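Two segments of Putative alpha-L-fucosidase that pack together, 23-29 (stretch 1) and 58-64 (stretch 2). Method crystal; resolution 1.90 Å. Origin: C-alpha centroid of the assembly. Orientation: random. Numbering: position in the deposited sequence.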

ATOM      1  N   ILE A  23      -4.553   1.900  -1.786  1.00 38.93           N
ATOM      2  CA  ILE A  23      -4.682   3.362  -1.496  1.00 39.13           C
ATOM      3  C   ILE A  23      -4.548   4.142  -2.806  1.00 39.34           C
ATOM      4  O   ILE A  23      -3.719   3.777  -3.649  1.00 40.62           O
ATOM      5  CB  ILE A  23      -3.617   3.863  -0.493  1.00 38.24           C
ATOM      6  CG1 ILE A  23      -3.588   3.010   0.748  1.00 40.81           C
ATOM      7  CG2 ILE A  23      -3.855   5.301  -0.136  1.00 41.18           C
ATOM      8  CD1 ILE A  23      -2.413   3.334   1.747  1.00 40.87           C
ATOM      9  N   ALA A  24      -5.386   5.153  -3.063  1.00 38.95           N
ATOM     10  CA  ALA A  24      -5.111   6.002  -4.241  1.00 38.48           C
ATOM     11  C   ALA A  24      -4.162   7.171  -3.966  1.00 37.99           C
ATOM     12  O   ALA A  24      -4.168   7.744  -2.923  1.00 37.21           O
ATOM     13  CB  ALA A  24      -6.398   6.506  -4.890  1.00 39.85           C
ATOM     14  N   PHE A  25      -3.313   7.471  -4.962  1.00 37.27           N
ATOM     15  CA  PHE A  25      -2.485   8.672  -4.952  1.00 37.11           C
ATOM     16  C   PHE A  25      -3.128   9.582  -6.000  1.00 36.42           C
ATOM     17  O   PHE A  25      -3.663   9.106  -6.967  1.00 37.82           O
ATOM     18  CB  PHE A  25      -1.073   8.368  -5.476  1.00 37.11           C
ATOM     19  CG  PHE A  25       0.055   8.785  -4.574  1.00 40.39           C
ATOM     20  CD1 PHE A  25      -0.081   9.801  -3.634  1.00 38.29           C
ATOM     21  CD2 PHE A  25       1.311   8.157  -4.713  1.00 39.90           C
ATOM     22  CE1 PHE A  25       0.948  10.167  -2.883  1.00 40.61           C
ATOM     23  CE2 PHE A  25       2.364   8.533  -3.941  1.00 41.12           C
ATOM     24  CZ  PHE A  25       2.201   9.512  -3.014  1.00 42.01           C
ATOM     25  N   PHE A  26      -3.133  10.865  -5.732  1.00 36.77           N
ATOM     26  CA  PHE A  26      -3.648  11.880  -6.653  1.00 35.85           C
ATOM     27  C   PHE A  26      -2.600  12.954  -6.765  1.00 36.92           C
ATOM     28  O   PHE A  26      -2.506  13.847  -5.910  1.00 36.88           O
ATOM     29  CB  PHE A  26      -4.954  12.519  -6.176  1.00 37.49           C
ATOM     30  CG  PHE A  26      -6.150  11.595  -6.213  1.00 35.34           C
ATOM     31  CD1 PHE A  26      -6.474  10.930  -7.341  1.00 40.11           C
ATOM     32  CD2 PHE A  26      -6.945  11.436  -5.091  1.00 35.54           C
ATOM     33  CE1 PHE A  26      -7.540  10.092  -7.379  1.00 38.92           C
ATOM     34  CE2 PHE A  26      -8.033  10.593  -5.123  1.00 37.73           C
ATOM     35  CZ  PHE A  26      -8.316   9.903  -6.245  1.00 36.78           C
ATOM     36  N   HIS A  27      -1.777  12.833  -7.801  1.00 35.39           N
ATOM     37  CA  HIS A  27      -0.740  13.803  -8.096  1.00 35.16           C
ATOM     38  C   HIS A  27      -1.335  14.889  -9.023  1.00 36.45           C
ATOM     39  O   HIS A  27      -1.638  14.640 -10.185  1.00 38.06           O
ATOM     40  CB  HIS A  27       0.476  13.191  -8.792  1.00 35.45           C
ATOM     41  CG  HIS A  27       1.470  12.598  -7.855  1.00 36.83           C
ATOM     42  ND1 HIS A  27       1.192  11.466  -7.123  1.00 36.00           N
ATOM     43  CD2 HIS A  27       2.719  13.000  -7.483  1.00 38.96           C
ATOM     44  CE1 HIS A  27       2.229  11.190  -6.345  1.00 41.84           C
ATOM     45  NE2 HIS A  27       3.173  12.092  -6.547  1.00 38.84           N
ATOM     46  N   PHE A  28      -1.521  16.048  -8.419  1.00 36.32           N
ATOM     47  CA  PHE A  28      -2.200  17.193  -9.039  1.00 36.61           C
ATOM     48  C   PHE A  28      -1.650  18.485  -8.448  1.00 36.34           C
ATOM     49  O   PHE A  28      -1.395  18.619  -7.227  1.00 36.52           O
ATOM     50  CB  PHE A  28      -3.692  17.062  -8.793  1.00 38.18           C
ATOM     51  CG  PHE A  28      -4.559  18.165  -9.392  1.00 37.25           C
ATOM     52  CD1 PHE A  28      -4.691  18.294 -10.791  1.00 34.83           C
ATOM     53  CD2 PHE A  28      -5.369  18.919  -8.549  1.00 39.53           C
ATOM     54  CE1 PHE A  28      -5.546  19.229 -11.326  1.00 36.22           C
ATOM     55  CE2 PHE A  28      -6.240  19.896  -9.073  1.00 41.16           C
ATOM     56  CZ  PHE A  28      -6.333  20.065 -10.440  1.00 38.52           C
ATOM     57  N   GLY A  29      -1.458  19.420  -9.334  1.00 36.04           N
ATOM     58  CA  GLY A  29      -0.995  20.732  -8.928  1.00 36.91           C
ATOM     59  C   GLY A  29      -0.610  21.612 -10.085  1.00 37.93           C
ATOM     60  O   GLY A  29      -1.093  21.483 -11.195  1.00 37.74           O
TER
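Stretch 2 (58-64) QWMQTLK

How does the backbone of stretch 2 run relative to stretch 1? Stretch 1 enters as a β-strand through Phe26 and then continues as loop from His27 to Gly29, while stretch 2 is helical throughout, one part of a helix that extends beyond it at both ends. The helix crosses the strand at 149°, so the two chains run roughly antiparallel, with their axes 10.3 Å apart at closest approach. The helix has its own backbone bonding: Thr62 N donates to Gln58 O at 3.2 Å, Lys64 N donates to Met60 O at 2.9 Å, and a weak bond joins Leu63 N to Trp59 O at 3.3 Å. No hydrogen bond crosses between the stretches.

Which residues face one another across the gap? The opposed directions set Ala24 beside Leu63, with CA of Ala24 7.5 Å from CA of Leu63, and Phe26 beside Trp59, with CA of Phe26 8.9 Å from CA of Trp59. The strand's alternation brings Ala24 and Phe26 toward the helix, and Phe28 keeps that orientation in the loop beyond; Ile23 points away. On the helix, Trp59 and Leu63 lie four residues apart, about one turn, and so both point toward stretch 1.

What does Leu63 meet on the strand? The methyl of Ala24 is one partner: CB of Ala24 lies 3.4 Å from CD2 of Leu63, whose side chain has chi1 m and chi2 t. Leu63 also packs against Phe26, with CD1 of Leu63 3.9 Å from CZ of Phe26; CD1 of Leu63 lies 3.8 Å from CB of Ala24 as well, so the two methyls are shared between the two residues. Leu63 therefore contacts two strand residues, and each of its methyls lies near both.

How do the aromatic rings fit together? Trp59 lies between Phe26 and Phe28 in the contact pattern, touching both. Its CE3 sits over one face of the Phe26 ring, 3.7 Å from CD2 of Phe26, although the planes, at 48°, meet obliquely. Toward Phe28 the arrangement is edge-to-face: the edge of Trp59 is directed at the Phe28 ring, with planes at 80° and CH2 of Trp59 4.1 Å from CD2 of Phe28. The indole nitrogen NE1 is hydrogen-bonded elsewhere in the structure.

What else completes the contact? Met60 points away at its CA-to-CB bond, yet its end comes nearer, placing CE of Met60 4.4 Å from CE2 of Phe26. Phe26 thus touches three helix residues, and the whole apolar interface buries 285 Å², counting both sides.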

ATOM      1  N   GLN A  58     -15.986  13.061  -8.549  1.00 41.62           N
ATOM      2  CA  GLN A  58     -15.687  12.221  -9.720  1.00 41.45           C
ATOM      3  C   GLN A  58     -14.509  11.281  -9.365  1.00 40.62           C
ATOM      4  O   GLN A  58     -14.487  10.108  -9.720  1.00 42.56           O
ATOM      5  CB  GLN A  58     -15.380  13.028 -10.959  1.00 40.16           C
ATOM      6  CG  GLN A  58     -15.211  12.177 -12.202  1.00 42.37           C
ATOM      7  CD  GLN A  58     -13.792  12.094 -12.691  1.00 41.80           C
ATOM      8  OE1 GLN A  58     -12.884  12.583 -12.045  1.00 39.36           O
ATOM      9  NE2 GLN A  58     -13.592  11.474 -13.837  1.00 39.54           N
ATOM     10  N   TRP A  59     -13.546  11.835  -8.647  1.00 40.81           N
ATOM     11  CA  TRP A  59     -12.353  11.087  -8.236  1.00 39.47           C
ATOM     12  C   TRP A  59     -12.823   9.993  -7.318  1.00 40.45           C
ATOM     13  O   TRP A  59     -12.327   8.892  -7.429  1.00 42.04           O
ATOM     14  CB  TRP A  59     -11.316  11.916  -7.502  1.00 39.88           C
ATOM     15  CG  TRP A  59     -10.832  13.167  -8.153  1.00 37.54           C
ATOM     16  CD1 TRP A  59     -11.245  13.707  -9.347  1.00 39.34           C
ATOM     17  CD2 TRP A  59      -9.904  14.069  -7.606  1.00 37.33           C
ATOM     18  NE1 TRP A  59     -10.601  14.860  -9.595  1.00 40.31           N
ATOM     19  CE2 TRP A  59      -9.754  15.125  -8.547  1.00 38.99           C
ATOM     20  CE3 TRP A  59      -9.125  14.064  -6.449  1.00 36.71           C
ATOM     21  CZ2 TRP A  59      -8.886  16.205  -8.343  1.00 39.59           C
ATOM     22  CZ3 TRP A  59      -8.257  15.146  -6.227  1.00 38.31           C
ATOM     23  CH2 TRP A  59      -8.126  16.201  -7.196  1.00 40.79           C
ATOM     24  N   MET A  60     -13.757  10.311  -6.410  1.00 39.91           N
ATOM     25  CA  MET A  60     -14.202   9.325  -5.405  1.00 40.24           C
ATOM     26  C   MET A  60     -14.996   8.216  -6.083  1.00 40.40           C
ATOM     27  O   MET A  60     -14.974   7.079  -5.672  1.00 41.89           O
ATOM     28  CB  MET A  60     -15.049   9.908  -4.281  1.00 40.55           C
ATOM     29  CG  MET A  60     -14.374  10.854  -3.252  1.00 41.82           C
ATOM     30  SD  MET A  60     -12.694  10.501  -2.715  1.00 35.89           S
ATOM     31  CE  MET A  60     -11.835  11.946  -3.267  1.00 42.74           C
ATOM     32  N   GLN A  61     -15.684   8.545  -7.140  1.00 41.59           N
ATOM     33  CA  GLN A  61     -16.483   7.503  -7.874  1.00 42.05           C
ATOM     34  C   GLN A  61     -15.555   6.500  -8.541  1.00 42.85           C
ATOM     35  O   GLN A  61     -15.785   5.280  -8.566  1.00 42.54           O
ATOM     36  CB  GLN A  61     -17.412   8.164  -8.891  1.00 43.11           C
ATOM     37  CG  GLN A  61     -18.537   8.938  -8.251  1.00 44.42           C
ATOM     38  CD  GLN A  61     -19.034  10.117  -9.084  1.00 49.56           C
ATOM     39  OE1 GLN A  61     -18.913  10.127 -10.307  1.00 56.65           O
ATOM     40  NE2 GLN A  61     -19.626  11.121  -8.403  1.00 54.10           N
ATOM     41  N   THR A  62     -14.437   7.021  -9.012  1.00 42.45           N
ATOM     42  CA  THR A  62     -13.367   6.155  -9.542  1.00 41.92           C
ATOM     43  C   THR A  62     -12.921   5.111  -8.483  1.00 41.51           C
ATOM     44  O   THR A  62     -12.806   3.917  -8.750  1.00 41.04           O
ATOM     45  CB  THR A  62     -12.186   6.980 -10.104  1.00 42.15           C
ATOM     46  OG1 THR A  62     -12.626   7.652 -11.306  1.00 42.44           O
ATOM     47  CG2 THR A  62     -10.955   6.088 -10.473  1.00 40.13           C
ATOM     48  N   LEU A  63     -12.676   5.609  -7.295  1.00 40.21           N
ATOM     49  CA  LEU A  63     -12.205   4.788  -6.195  1.00 40.57           C
ATOM     50  C   LEU A  63     -13.252   3.822  -5.741  1.00 41.44           C
ATOM     51  O   LEU A  63     -12.928   2.700  -5.371  1.00 41.66           O
ATOM     52  CB  LEU A  63     -11.752   5.613  -5.004  1.00 40.32           C
ATOM     53  CG  LEU A  63     -10.614   6.591  -5.297  1.00 41.47           C
ATOM     54  CD1 LEU A  63     -10.059   7.151  -4.012  1.00 41.77           C
ATOM     55  CD2 LEU A  63      -9.472   5.995  -6.235  1.00 38.70           C
ATOM     56  N   LYS A  64     -14.508   4.257  -5.712  1.00 42.92           N
ATOM     57  CA  LYS A  64     -15.581   3.340  -5.303  1.00 44.65           C
ATOM     58  C   LYS A  64     -15.607   2.146  -6.250  1.00 44.20           C
ATOM     59  O   LYS A  64     -15.584   0.993  -5.826  1.00 44.49           O
ATOM     60  CB  LYS A  64     -16.949   4.022  -5.292  1.00 45.07           C
ATOM     61  CG  LYS A  64     -17.068   4.963  -4.192  1.00 49.37           C
ATOM     62  CD  LYS A  64     -17.297   4.260  -2.867  1.00 54.17           C
ATOM     63  CE  LYS A  64     -17.555   5.264  -1.758  1.00 56.38           C
ATOM     64  NZ  LYS A  64     -17.777   4.547  -0.475  1.00 59.62           N
TER